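Local coordinates for protein TarM (Staphylococcus aureus subsp. aureus 21178, PDB 4X7R) that is a glycosyltransferase of the GT-B fold that holds uridine-5'-diphosphate in a ligand pocket, at residues A[71-76]-A[194-199]; A[335-340]-A[375-380]; A[412-417]-A[472-477]. The protein carries 1 engineered substitution. All coordinates share one frame; numbering follows the deposited sequence.

How the contacts relate
Contact 1 is partly buried, while contacts 2 and 3 are buried. All three rest on apolar side chains. Contact 1 adds an asparagine amide beside a phenylalanine ring and joins helix 69-78 to the turn that precedes edge strand 198-200 of the ten-stranded antiparallel sheet. Contact 2 sets helix 333-346 against edge strand 377-381 of the six-stranded parallel sheet. Contact 3 is helix on helix, 407-414 against 460-477. No two contacts hold the same element. Contacts 2 and 3 have centres about 25 Å apart. Contact 1 lies on the opposite side of the chain's centre, about 50 Å from contact 2 and 48 Å from contact 3, centre to centre.

Contact 1 (A[71-76]-A[194-199]); sequences EYFKQI and LVNKKE
Phe73 reaches from helix 69-78 to Val195 and Asn196 in the turn before strand 198-200. Its CB lies 4.4 Å from Val195 CG2. Its CG stands anti to the carbonyl carbon (chi1 -64°), which sends the ring out toward the turn. One step along, Phe73 CD1 is 4.2 Å from the same Val195 CG2. Next, Phe73 CE1 is 4.0 Å from Asn196 ND2. Both partners approach the ring obliquely, and the amide plane is turned 63° from the ring plane. On one face, Tyr72 CD2 sits over the ring centre, 3.6 Å above the plane. Val195 CG2 also touches the helix backbone, 3.9 Å from Phe73 O, and meets Ile76 CG2 at 4.2 Å. Outside the two segments, Leu206 of helix 203-214 and Tyr176 of strand 175-182 also pack on Phe73. The amide has a role inside its own turn: Asn196 OD1 takes a weak hydrogen bond from Lys198 N, 3.3 Å long and bent to 134°. Lys197 has positive phi. Lys197 and Lys198 lie opposite Val193, a G1 beta bulge where strands 187-193 and 198-200 turn into each other. Helix 69-78 packs on this beta hairpin.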
ATOM      1  N   GLU A  71     -16.617   3.069  -7.396  1.00 35.26           N
ATOM      2  CA  GLU A  71     -17.359   4.148  -6.712  1.00 36.80           C
ATOM      3  C   GLU A  71     -17.987   5.132  -7.681  1.00 38.66           C
ATOM      4  O   GLU A  71     -19.094   5.579  -7.438  1.00 38.51           O
ATOM      5  CB  GLU A  71     -16.459   4.905  -5.708  1.00 38.45           C
ATOM      6  CG  GLU A  71     -16.073   4.057  -4.508  1.00 50.67           C
ATOM      7  CD  GLU A  71     -17.186   3.713  -3.535  1.00 71.12           C
ATOM      8  OE1 GLU A  71     -18.063   4.575  -3.298  1.00 77.87           O
ATOM      9  OE2 GLU A  71     -17.166   2.586  -2.990  1.00 64.71           O
ATOM     10  N   TYR A  72     -17.284   5.463  -8.769  1.00 35.96           N
ATOM     11  CA  TYR A  72     -17.760   6.374  -9.808  1.00 37.98           C
ATOM     12  C   TYR A  72     -19.054   5.828 -10.455  1.00 40.76           C
ATOM     13  O   TYR A  72     -20.029   6.567 -10.580  1.00 39.31           O
ATOM     14  CB  TYR A  72     -16.656   6.555 -10.859  1.00 40.61           C
ATOM     15  CG  TYR A  72     -17.087   7.259 -12.128  1.00 45.22           C
ATOM     16  CD1 TYR A  72     -17.259   8.643 -12.159  1.00 50.72           C
ATOM     17  CD2 TYR A  72     -17.275   6.551 -13.311  1.00 44.88           C
ATOM     18  CE1 TYR A  72     -17.675   9.294 -13.324  1.00 54.38           C
ATOM     19  CE2 TYR A  72     -17.660   7.193 -14.486  1.00 46.40           C
ATOM     20  CZ  TYR A  72     -17.855   8.566 -14.491  1.00 60.82           C
ATOM     21  OH  TYR A  72     -18.228   9.204 -15.649  1.00 65.62           O
ATOM     22  N   PHE A  73     -19.061   4.536 -10.875  1.00 36.55           N
ATOM     23  CA  PHE A  73     -20.255   3.972 -11.505  1.00 36.76           C
ATOM     24  C   PHE A  73     -21.340   3.669 -10.480  1.00 39.69           C
ATOM     25  O   PHE A  73     -22.517   3.730 -10.815  1.00 38.14           O
ATOM     26  CB  PHE A  73     -19.903   2.716 -12.319  1.00 38.86           C
ATOM     27  CG  PHE A  73     -18.994   3.000 -13.489  1.00 40.24           C
ATOM     28  CD1 PHE A  73     -19.458   3.710 -14.594  1.00 43.26           C
ATOM     29  CD2 PHE A  73     -17.668   2.594 -13.472  1.00 41.15           C
ATOM     30  CE1 PHE A  73     -18.624   3.953 -15.686  1.00 43.84           C
ATOM     31  CE2 PHE A  73     -16.829   2.855 -14.554  1.00 43.73           C
ATOM     32  CZ  PHE A  73     -17.314   3.529 -15.655  1.00 42.01           C
ATOM     33  N   LYS A  74     -20.941   3.345  -9.225  1.00 36.15           N
ATOM     34  CA  LYS A  74     -21.874   3.076  -8.130  1.00 36.71           C
ATOM     35  C   LYS A  74     -22.663   4.350  -7.811  1.00 42.45           C
ATOM     36  O   LYS A  74     -23.871   4.280  -7.631  1.00 43.87           O
ATOM     37  CB  LYS A  74     -21.108   2.575  -6.896  1.00 37.04           C
ATOM     38  CG  LYS A  74     -21.963   2.224  -5.680  1.00 43.02           C
ATOM     39  CD  LYS A  74     -21.063   1.591  -4.640  1.00 43.98           C
ATOM     40  CE  LYS A  74     -21.785   1.245  -3.373  1.00 61.23           C
ATOM     41  NZ  LYS A  74     -21.052   0.199  -2.616  1.00 74.78           N
ATOM     42  N   GLN A  75     -21.973   5.510  -7.767  1.00 38.31           N
ATOM     43  CA  GLN A  75     -22.558   6.824  -7.500  1.00 37.79           C
ATOM     44  C   GLN A  75     -23.532   7.225  -8.586  1.00 42.50           C
ATOM     45  O   GLN A  75     -24.601   7.721  -8.255  1.00 42.24           O
ATOM     46  CB  GLN A  75     -21.474   7.870  -7.299  1.00 39.50           C
ATOM     47  CG  GLN A  75     -20.861   7.848  -5.895  1.00 66.98           C
ATOM     48  CD  GLN A  75     -19.501   8.534  -5.775  1.00 88.82           C
ATOM     49  OE1 GLN A  75     -18.976   9.170  -6.709  1.00 85.60           O
ATOM     50  NE2 GLN A  75     -18.888   8.394  -4.606  1.00 75.15           N
ATOM     51  N   ILE A  76     -23.224   6.951  -9.869  1.00 41.66           N
ATOM     52  CA  ILE A  76     -24.139   7.212 -11.000  1.00 42.88           C
ATOM     53  C   ILE A  76     -25.390   6.337 -10.824  1.00 47.88           C
ATOM     54  O   ILE A  76     -26.500   6.833 -10.919  1.00 48.04           O
ATOM     55  CB  ILE A  76     -23.443   6.988 -12.376  1.00 44.93           C
ATOM     56  CG1 ILE A  76     -22.348   8.057 -12.611  1.00 46.09           C
ATOM     57  CG2 ILE A  76     -24.453   7.009 -13.529  1.00 43.86           C
ATOM     58  CD1 ILE A  76     -21.208   7.591 -13.552  1.00 49.41           C
ATOM     59  N   LEU A 194     -23.908  -1.599 -16.608  1.00 36.82           N
ATOM     60  CA  LEU A 194     -25.367  -1.515 -16.783  1.00 38.88           C
ATOM     61  C   LEU A 194     -25.847  -0.098 -16.842  1.00 51.26           C
ATOM     62  O   LEU A 194     -26.689   0.189 -17.677  1.00 51.49           O
ATOM     63  CB  LEU A 194     -26.098  -2.273 -15.669  1.00 37.55           C
ATOM     64  CG  LEU A 194     -26.081  -3.796 -15.749  1.00 40.36           C
ATOM     65  CD1 LEU A 194     -24.763  -4.397 -15.235  1.00 35.75           C
ATOM     66  CD2 LEU A 194     -27.188  -4.356 -14.931  1.00 46.82           C
ATOM     67  N   VAL A 195     -25.262   0.806 -16.007  1.00 54.60           N
ATOM     68  CA  VAL A 195     -25.642   2.227 -15.909  1.00 57.17           C
ATOM     69  C   VAL A 195     -25.506   3.070 -17.167  1.00 64.79           C
ATOM     70  O   VAL A 195     -26.344   3.941 -17.371  1.00 68.29           O
ATOM     71  CB  VAL A 195     -25.174   2.951 -14.623  1.00 61.57           C
ATOM     72  CG1 VAL A 195     -25.739   2.257 -13.407  1.00 62.14           C
ATOM     73  CG2 VAL A 195     -23.650   3.054 -14.523  1.00 59.77           C
ATOM     74  N   ASN A 196     -24.501   2.815 -18.020  1.00 59.85           N
ATOM     75  CA  ASN A 196     -24.353   3.562 -19.278  1.00 59.27           C
ATOM     76  C   ASN A 196     -24.470   2.658 -20.516  1.00 62.30           C
ATOM     77  O   ASN A 196     -24.204   3.118 -21.628  1.00 65.36           O
ATOM     78  CB  ASN A 196     -23.047   4.383 -19.292  1.00 60.80           C
ATOM     79  CG  ASN A 196     -21.761   3.603 -19.169  1.00 90.61           C
ATOM     80  OD1 ASN A 196     -21.744   2.374 -19.086  1.00 81.29           O
ATOM     81  ND2 ASN A 196     -20.637   4.314 -19.158  1.00 89.29           N
ATOM     82  N   LYS A 197     -24.840   1.368 -20.323  1.00 54.15           N
ATOM     83  CA  LYS A 197     -24.965   0.377 -21.394  1.00 54.13           C
ATOM     84  C   LYS A 197     -23.659   0.196 -22.190  1.00 56.33           C
ATOM     85  O   LYS A 197     -23.694  -0.046 -23.402  1.00 57.99           O
ATOM     86  CB  LYS A 197     -26.160   0.660 -22.351  1.00 58.39           C
ATOM     87  CG  LYS A 197     -27.555   0.855 -21.729  1.00 65.77           C
ATOM     88  CD  LYS A 197     -28.711   0.508 -22.746  1.00 69.94           C
ATOM     89  CE  LYS A 197     -28.777   1.360 -24.023  1.00 55.80           C
ATOM     90  NZ  LYS A 197     -30.029   1.128 -24.827  1.00 39.06           N
ATOM     91  N   LYS A 198     -22.511   0.268 -21.509  1.00 48.94           N
ATOM     92  CA  LYS A 198     -21.229   0.085 -22.177  1.00 47.79           C
ATOM     93  C   LYS A 198     -20.554  -1.185 -21.724  1.00 49.12           C
ATOM     94  O   LYS A 198     -20.530  -1.492 -20.531  1.00 46.64           O
ATOM     95  CB  LYS A 198     -20.309   1.304 -21.988  1.00 49.91           C
ATOM     96  CG  LYS A 198     -20.706   2.484 -22.870  1.00 66.76           C
ATOM     97  CD  LYS A 198     -19.865   3.721 -22.616  1.00 79.40           C
ATOM     98  CE  LYS A 198     -20.263   4.874 -23.512  1.00 95.12           C
ATOM     99  NZ  LYS A 198     -21.639   5.386 -23.240  1.00108.73           N
ATOM    100  N   GLU A 199     -20.007  -1.923 -22.682  1.00 45.45           N
ATOM    101  CA  GLU A 199     -19.272  -3.137 -22.413  1.00 44.53           C
ATOM    102  C   GLU A 199     -17.798  -2.923 -22.690  1.00 44.59           C
ATOM    103  O   GLU A 199     -17.448  -2.198 -23.607  1.00 44.37           O
ATOM    104  CB  GLU A 199     -19.826  -4.290 -23.252  1.00 47.06           C
ATOM    105  CG  GLU A 199     -19.601  -5.661 -22.639  1.00 58.97           C
ATOM    106  CD  GLU A 199     -20.395  -6.760 -23.325  1.00 82.14           C
ATOM    107  OE1 GLU A 199     -20.423  -6.780 -24.579  1.00 55.81           O
ATOM    108  OE2 GLU A 199     -20.998  -7.592 -22.609  1.00 73.36           O
TER

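Contact 2 (A[335-340]-A[375-380])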
ATOM      1  N   LEU A 335      17.452 -11.167   9.507  1.00 64.22           N
ATOM      2  CA  LEU A 335      18.817 -10.686   9.751  1.00 64.48           C
ATOM      3  C   LEU A 335      18.853  -9.784  10.979  1.00 68.87           C
ATOM      4  O   LEU A 335      19.830  -9.810  11.722  1.00 70.29           O
ATOM      5  CB  LEU A 335      19.436  -9.990   8.524  1.00 63.18           C
ATOM      6  CG  LEU A 335      19.930 -10.905   7.386  1.00 67.95           C
ATOM      7  CD1 LEU A 335      20.460 -10.086   6.215  1.00 66.17           C
ATOM      8  CD2 LEU A 335      21.031 -11.845   7.855  1.00 71.52           C
ATOM      9  N   LEU A 336      17.760  -9.043  11.226  1.00 64.63           N
ATOM     10  CA  LEU A 336      17.597  -8.196  12.406  1.00 64.12           C
ATOM     11  C   LEU A 336      17.512  -9.077  13.671  1.00 68.51           C
ATOM     12  O   LEU A 336      18.139  -8.733  14.676  1.00 68.67           O
ATOM     13  CB  LEU A 336      16.368  -7.267  12.267  1.00 62.21           C
ATOM     14  CG  LEU A 336      15.962  -6.442  13.499  1.00 66.72           C
ATOM     15  CD1 LEU A 336      17.107  -5.571  14.001  1.00 66.43           C
ATOM     16  CD2 LEU A 336      14.730  -5.622  13.226  1.00 66.33           C
ATOM     17  N   ILE A 337      16.768 -10.216  13.607  1.00 65.02           N
ATOM     18  CA  ILE A 337      16.675 -11.176  14.722  1.00 66.89           C
ATOM     19  C   ILE A 337      18.060 -11.782  14.995  1.00 73.54           C
ATOM     20  O   ILE A 337      18.453 -11.881  16.158  1.00 74.96           O
ATOM     21  CB  ILE A 337      15.569 -12.256  14.533  1.00 69.69           C
ATOM     22  CG1 ILE A 337      14.171 -11.642  14.286  1.00 68.01           C
ATOM     23  CG2 ILE A 337      15.537 -13.264  15.699  1.00 73.30           C
ATOM     24  CD1 ILE A 337      13.678 -10.596  15.288  1.00 70.34           C
ATOM     25  N   GLU A 338      18.815 -12.122  13.921  1.00 70.39           N
ATOM     26  CA  GLU A 338      20.186 -12.647  14.021  1.00 72.09           C
ATOM     27  C   GLU A 338      21.111 -11.609  14.647  1.00 76.99           C
ATOM     28  O   GLU A 338      21.980 -11.975  15.439  1.00 79.19           O
ATOM     29  CB  GLU A 338      20.723 -13.092  12.654  1.00 72.90           C
ATOM     30  CG  GLU A 338      20.184 -14.443  12.204  1.00 85.12           C
ATOM     31  CD  GLU A 338      20.547 -14.871  10.793  1.00102.09           C
ATOM     32  OE1 GLU A 338      21.732 -14.738  10.405  1.00 85.22           O
ATOM     33  OE2 GLU A 338      19.646 -15.375  10.085  1.00 99.21           O
ATOM     34  N   VAL A 339      20.897 -10.311  14.328  1.00 71.93           N
ATOM     35  CA  VAL A 339      21.672  -9.200  14.895  1.00 71.27           C
ATOM     36  C   VAL A 339      21.312  -9.030  16.377  1.00 76.19           C
ATOM     37  O   VAL A 339      22.216  -8.888  17.204  1.00 75.71           O
ATOM     38  CB  VAL A 339      21.521  -7.885  14.076  1.00 72.28           C
ATOM     39  CG1 VAL A 339      22.112  -6.693  14.825  1.00 71.92           C
ATOM     40  CG2 VAL A 339      22.182  -8.026  12.713  1.00 70.73           C
ATOM     41  N   ALA A 340      19.993  -9.085  16.702  1.00 73.30           N
ATOM     42  CA  ALA A 340      19.464  -8.982  18.066  1.00 74.75           C
ATOM     43  C   ALA A 340      20.114 -10.021  18.979  1.00 81.83           C
ATOM     44  O   ALA A 340      20.587  -9.660  20.056  1.00 82.99           O
ATOM     45  CB  ALA A 340      17.956  -9.150  18.061  1.00 74.96           C
ATOM     46  N   ARG A 375      12.325 -12.140  25.788  1.00 91.23           N
ATOM     47  CA  ARG A 375      12.505 -11.181  26.876  1.00 92.36           C
ATOM     48  C   ARG A 375      13.209  -9.888  26.381  1.00 93.86           C
ATOM     49  O   ARG A 375      13.332  -8.928  27.148  1.00 94.41           O
ATOM     50  CB  ARG A 375      13.325 -11.837  27.999  1.00 97.20           C
ATOM     51  CG  ARG A 375      13.067 -11.261  29.395  1.00112.94           C
ATOM     52  CD  ARG A 375      14.261 -11.453  30.322  1.00127.39           C
ATOM     53  NE  ARG A 375      15.395 -10.600  29.956  1.00135.40           N
ATOM     54  CZ  ARG A 375      16.629 -10.745  30.429  1.00152.94           C
ATOM     55  NH1 ARG A 375      16.907 -11.713  31.296  1.00143.66           N
ATOM     56  NH2 ARG A 375      17.597  -9.928  30.035  1.00138.08           N
ATOM     57  N   ASN A 376      13.654  -9.857  25.104  1.00 87.04           N
ATOM     58  CA  ASN A 376      14.375  -8.711  24.538  1.00 84.65           C
ATOM     59  C   ASN A 376      13.829  -8.183  23.207  1.00 85.44           C
ATOM     60  O   ASN A 376      14.039  -7.012  22.889  1.00 83.93           O
ATOM     61  CB  ASN A 376      15.859  -9.041  24.391  1.00 84.82           C
ATOM     62  CG  ASN A 376      16.573  -9.292  25.697  1.00100.30           C
ATOM     63  OD1 ASN A 376      16.474 -10.370  26.291  1.00 96.75           O
ATOM     64  ND2 ASN A 376      17.321  -8.306  26.163  1.00 87.88           N
ATOM     65  N   VAL A 377      13.179  -9.045  22.415  1.00 80.11           N
ATOM     66  CA  VAL A 377      12.637  -8.680  21.107  1.00 76.98           C
ATOM     67  C   VAL A 377      11.103  -8.757  21.158  1.00 81.25           C
ATOM     68  O   VAL A 377      10.555  -9.805  21.498  1.00 82.46           O
ATOM     69  CB  VAL A 377      13.260  -9.532  19.970  1.00 78.92           C
ATOM     70  CG1 VAL A 377      12.717  -9.118  18.610  1.00 75.74           C
ATOM     71  CG2 VAL A 377      14.783  -9.446  19.988  1.00 78.71           C
ATOM     72  N   PHE A 378      10.420  -7.644  20.827  1.00 76.35           N
ATOM     73  CA  PHE A 378       8.964  -7.560  20.904  1.00 75.96           C
ATOM     74  C   PHE A 378       8.265  -7.112  19.622  1.00 77.86           C
ATOM     75  O   PHE A 378       8.450  -5.982  19.162  1.00 76.94           O
ATOM     76  CB  PHE A 378       8.537  -6.693  22.107  1.00 78.87           C
ATOM     77  CG  PHE A 378       9.159  -7.119  23.418  1.00 82.87           C
ATOM     78  CD1 PHE A 378       8.560  -8.096  24.205  1.00 87.11           C
ATOM     79  CD2 PHE A 378      10.353  -6.555  23.859  1.00 85.24           C
ATOM     80  CE1 PHE A 378       9.142  -8.496  25.411  1.00 90.22           C
ATOM     81  CE2 PHE A 378      10.939  -6.970  25.058  1.00 89.92           C
ATOM     82  CZ  PHE A 378      10.325  -7.930  25.829  1.00 89.67           C
ATOM     83  N   LEU A 379       7.443  -8.007  19.062  1.00 73.65           N
ATOM     84  CA  LEU A 379       6.634  -7.759  17.869  1.00 71.75           C
ATOM     85  C   LEU A 379       5.406  -6.966  18.335  1.00 75.50           C
ATOM     86  O   LEU A 379       4.420  -7.534  18.818  1.00 75.39           O
ATOM     87  CB  LEU A 379       6.254  -9.097  17.201  1.00 72.04           C
ATOM     88  CG  LEU A 379       7.080  -9.557  15.986  1.00 76.12           C
ATOM     89  CD1 LEU A 379       8.594  -9.392  16.195  1.00 76.63           C
ATOM     90  CD2 LEU A 379       6.758 -10.992  15.630  1.00 78.98           C
ATOM     91  N   LYS A 380       5.526  -5.630  18.252  1.00 71.56           N
ATOM     92  CA  LYS A 380       4.554  -4.647  18.740  1.00 70.85           C
ATOM     93  C   LYS A 380       3.361  -4.303  17.838  1.00 72.13           C
ATOM     94  O   LYS A 380       2.557  -3.432  18.189  1.00 72.03           O
ATOM     95  CB  LYS A 380       5.275  -3.395  19.286  1.00 72.47           C
ATOM     96  CG  LYS A 380       6.171  -3.695  20.484  1.00 79.49           C
ATOM     97  CD  LYS A 380       6.523  -2.460  21.283  1.00 92.13           C
ATOM     98  CE  LYS A 380       5.683  -2.326  22.533  1.00110.60           C
ATOM     99  NZ  LYS A 380       6.122  -1.179  23.370  1.00123.22           N
TER
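Apolar contact comes first, and Val377 carries all of it on the strand side. Its two methyls go to two different helix residues. Val377 CG1, anti to the backbone N (chi1 -178°), meets Ile337 CD1 at 3.8 Å. Val377 CG2, beside the backbone N, meets Ala340 CB at 3.7 Å. The valine thus forks across one turn of helix 333-346. Ile337 comes in obliquely and reaches the strand with its tip: its CB does not aim there, but the bend at chi2 (-52°) brings CD1 over. Ala340 is short, and its CB points toward the strand. Here the backbones come closest, with Ala340 CA and Val377 CA 7.5 Å apart. Helix 361-370 adds to this apolar layer, with Ile368 touching both Ile337 and Val377.

Hydrogen bonds lie within the helix or run from the strand to its neighbours. The helix keeps its own backbone ladder, with Ala340 N bonded to Leu336 O at 2.8 Å. The strand pairs with strand 351-355: Phe378 bonds through its backbone to Phe352 and Ile354. Just before the strand, the buried Asn376 ND2 gives hydrogen bonds to the backbone oxygens of Asn348 and Val350.

The setting is a Rossmann-like sheet of beta-alpha-beta units. The contact is all methyl against methyl, so apolar burial and fit probably hold helix and edge strand together, while hydrogen bonds place the strand in the sheet.

Contact 3 (A[412-417]-A[472-477])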
ATOM      1  N   ALA A 412      13.094   8.456  11.267  1.00 44.15           N
ATOM      2  CA  ALA A 412      13.877   8.267  12.493  1.00 45.40           C
ATOM      3  C   ALA A 412      14.895   9.386  12.657  1.00 50.28           C
ATOM      4  O   ALA A 412      15.047   9.924  13.750  1.00 52.49           O
ATOM      5  CB  ALA A 412      14.584   6.921  12.460  1.00 45.82           C
ATOM      6  N   MET A 413      15.557   9.766  11.560  1.00 45.28           N
ATOM      7  CA  MET A 413      16.551  10.841  11.549  1.00 44.01           C
ATOM      8  C   MET A 413      15.907  12.188  11.865  1.00 49.80           C
ATOM      9  O   MET A 413      16.492  12.981  12.616  1.00 50.67           O
ATOM     10  CB  MET A 413      17.313  10.856  10.227  1.00 44.00           C
ATOM     11  CG  MET A 413      18.278   9.687  10.119  1.00 46.19           C
ATOM     12  SD  MET A 413      19.107   9.550   8.533  1.00 46.51           S
ATOM     13  CE  MET A 413      20.199  10.942   8.614  1.00 41.26           C
ATOM     14  N   ILE A 414      14.680  12.418  11.357  1.00 46.95           N
ATOM     15  CA  ILE A 414      13.902  13.637  11.668  1.00 48.48           C
ATOM     16  C   ILE A 414      13.612  13.698  13.195  1.00 56.24           C
ATOM     17  O   ILE A 414      13.749  14.760  13.799  1.00 56.85           O
ATOM     18  CB  ILE A 414      12.624  13.761  10.800  1.00 50.26           C
ATOM     19  CG1 ILE A 414      12.996  13.893   9.318  1.00 48.81           C
ATOM     20  CG2 ILE A 414      11.729  14.940  11.240  1.00 52.51           C
ATOM     21  CD1 ILE A 414      11.933  13.455   8.405  1.00 53.27           C
ATOM     22  N   SER A 415      13.318  12.540  13.824  1.00 54.68           N
ATOM     23  CA  SER A 415      13.080  12.472  15.269  1.00 55.78           C
ATOM     24  C   SER A 415      14.376  12.350  16.076  1.00 60.57           C
ATOM     25  O   SER A 415      14.329  11.946  17.235  1.00 61.99           O
ATOM     26  CB  SER A 415      12.105  11.350  15.601  1.00 58.58           C
ATOM     27  OG  SER A 415      10.796  11.747  15.234  1.00 68.25           O
ATOM     28  N   LYS A 416      15.537  12.713  15.468  1.00 56.05           N
ATOM     29  CA  LYS A 416      16.879  12.661  16.091  1.00 55.55           C
ATOM     30  C   LYS A 416      17.265  11.251  16.592  1.00 59.48           C
ATOM     31  O   LYS A 416      17.979  11.113  17.592  1.00 60.70           O
ATOM     32  CB  LYS A 416      17.034  13.716  17.206  1.00 58.76           C
ATOM     33  CG  LYS A 416      16.917  15.164  16.764  1.00 56.97           C
ATOM     34  CD  LYS A 416      17.111  16.079  17.964  1.00 66.05           C
ATOM     35  CE  LYS A 416      17.083  17.538  17.591  1.00 76.16           C
ATOM     36  NZ  LYS A 416      17.074  18.424  18.792  1.00 86.43           N
ATOM     37  N   ARG A 417      16.773  10.206  15.896  1.00 54.93           N
ATOM     38  CA  ARG A 417      17.048   8.799  16.206  1.00 55.08           C
ATOM     39  C   ARG A 417      18.023   8.299  15.137  1.00 55.00           C
ATOM     40  O   ARG A 417      17.651   8.198  13.969  1.00 52.86           O
ATOM     41  CB  ARG A 417      15.742   7.944  16.258  1.00 55.59           C
ATOM     42  CG  ARG A 417      14.660   8.454  17.241  1.00 64.86           C
ATOM     43  CD  ARG A 417      15.247   8.944  18.554  1.00 66.85           C
ATOM     44  NE  ARG A 417      14.262   9.276  19.584  1.00 69.83           N
ATOM     45  CZ  ARG A 417      14.273  10.401  20.299  1.00 81.82           C
ATOM     46  NH1 ARG A 417      15.161  11.352  20.042  1.00 69.21           N
ATOM     47  NH2 ARG A 417      13.379  10.592  21.257  1.00 67.95           N
ATOM     48  N   GLU A 472      19.393  17.651  11.183  1.00 47.33           N
ATOM     49  CA  GLU A 472      20.067  18.744  10.499  1.00 46.76           C
ATOM     50  C   GLU A 472      20.355  18.381   9.035  1.00 50.34           C
ATOM     51  O   GLU A 472      20.127  19.208   8.154  1.00 50.84           O
ATOM     52  CB  GLU A 472      21.391  19.010  11.206  1.00 48.34           C
ATOM     53  CG  GLU A 472      21.589  20.432  11.669  1.00 60.17           C
ATOM     54  CD  GLU A 472      22.809  20.602  12.556  1.00 81.27           C
ATOM     55  OE1 GLU A 472      23.943  20.338  12.090  1.00 64.73           O
ATOM     56  OE2 GLU A 472      22.624  20.999  13.728  1.00 76.08           O
ATOM     57  N   ASN A 473      20.852  17.139   8.780  1.00 45.47           N
ATOM     58  CA  ASN A 473      21.167  16.651   7.436  1.00 42.29           C
ATOM     59  C   ASN A 473      19.923  16.489   6.589  1.00 44.48           C
ATOM     60  O   ASN A 473      19.965  16.799   5.404  1.00 44.27           O
ATOM     61  CB  ASN A 473      21.962  15.336   7.475  1.00 42.12           C
ATOM     62  CG  ASN A 473      22.686  15.050   6.168  1.00 58.23           C
ATOM     63  OD1 ASN A 473      23.334  15.918   5.575  1.00 59.25           O
ATOM     64  ND2 ASN A 473      22.606  13.837   5.684  1.00 45.87           N
ATOM     65  N   ILE A 474      18.804  16.031   7.191  1.00 41.51           N
ATOM     66  CA  ILE A 474      17.533  15.860   6.458  1.00 40.34           C
ATOM     67  C   ILE A 474      16.957  17.217   6.065  1.00 44.97           C
ATOM     68  O   ILE A 474      16.566  17.416   4.910  1.00 43.36           O
ATOM     69  CB  ILE A 474      16.492  14.942   7.191  1.00 42.56           C
ATOM     70  CG1 ILE A 474      17.068  13.525   7.507  1.00 42.42           C
ATOM     71  CG2 ILE A 474      15.159  14.856   6.430  1.00 40.95           C
ATOM     72  CD1 ILE A 474      17.719  12.738   6.331  1.00 44.13           C
ATOM     73  N   ILE A 475      16.921  18.157   7.030  1.00 45.81           N
ATOM     74  CA  ILE A 475      16.410  19.519   6.821  1.00 45.96           C
ATOM     75  C   ILE A 475      17.184  20.156   5.662  1.00 49.08           C
ATOM     76  O   ILE A 475      16.577  20.630   4.714  1.00 47.51           O
ATOM     77  CB  ILE A 475      16.486  20.346   8.143  1.00 50.07           C
ATOM     78  CG1 ILE A 475      15.379  19.894   9.116  1.00 51.34           C
ATOM     79  CG2 ILE A 475      16.412  21.859   7.877  1.00 50.20           C
ATOM     80  CD1 ILE A 475      15.534  20.415  10.560  1.00 56.89           C
ATOM     81  N   GLU A 476      18.508  20.072   5.702  1.00 46.51           N
ATOM     82  CA  GLU A 476      19.339  20.661   4.676  1.00 45.91           C
ATOM     83  C   GLU A 476      19.187  20.076   3.269  1.00 50.64           C
ATOM     84  O   GLU A 476      19.112  20.836   2.302  1.00 51.68           O
ATOM     85  CB  GLU A 476      20.786  20.626   5.112  1.00 46.22           C
ATOM     86  CG  GLU A 476      21.661  21.448   4.213  1.00 56.19           C
ATOM     87  CD  GLU A 476      23.136  21.305   4.525  1.00 68.65           C
ATOM     88  OE1 GLU A 476      23.482  21.117   5.716  1.00 66.94           O
ATOM     89  OE2 GLU A 476      23.946  21.389   3.572  1.00 61.62           O
ATOM     90  N   LYS A 477      19.129  18.754   3.152  1.00 44.15           N
ATOM     91  CA  LYS A 477      19.132  18.128   1.848  1.00 42.45           C
ATOM     92  C   LYS A 477      17.794  17.767   1.230  1.00 46.34           C
ATOM     93  O   LYS A 477      17.763  17.440   0.039  1.00 46.08           O
ATOM     94  CB  LYS A 477      20.122  16.948   1.842  1.00 45.29           C
ATOM     95  CG  LYS A 477      21.565  17.390   2.170  1.00 47.75           C
ATOM     96  CD  LYS A 477      22.523  16.203   2.183  1.00 66.15           C
ATOM     97  CE  LYS A 477      23.985  16.595   2.155  1.00 70.49           C
ATOM     98  NZ  LYS A 477      24.387  17.335   3.378  1.00 78.25           N
TER
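Ile474 projects from helix 460-477 between Met413 and Ile414 and meets each at about a right angle. Its CG2 branch goes to Ile414, lying 3.7 Å from Ile414 CG1 and 4.0 Å from Ile414 CD1. Its other branch goes to Met413: Ile474 CG1 is 3.8 Å from Met413 CB. At the end of this branch, Ile474 CD1 is 3.8 Å from Met413 CE and 4.1 Å from Met413 SD. The methionine runs extended to its sulfur and then bends (chi3 71°), which brings CE alongside CD1. Phe431 of helix 428-431 packs on both Met413 and Ile474.

The next shell holds the end of helix 407-414. It closes in a Schellman motif with Lys416 at positive phi: Arg417 N bonds to Ala412 O at 2.8 Å, and Lys416 N to Met413 O. Arg471 NE donates a hydrogen bond to Ile414 O, a polar link between the two helices. Within helix 460-477, the Lys477 NZ side chain bonds Asn473 OD1 at 2.8 Å. A bound uridine-5'-diphosphate lies about 9 Å from the Ile414 side chain.

The buried joint is apolar and rests on side-chain fit, while the Schellman turn and Arg471 satisfy backbone oxygens.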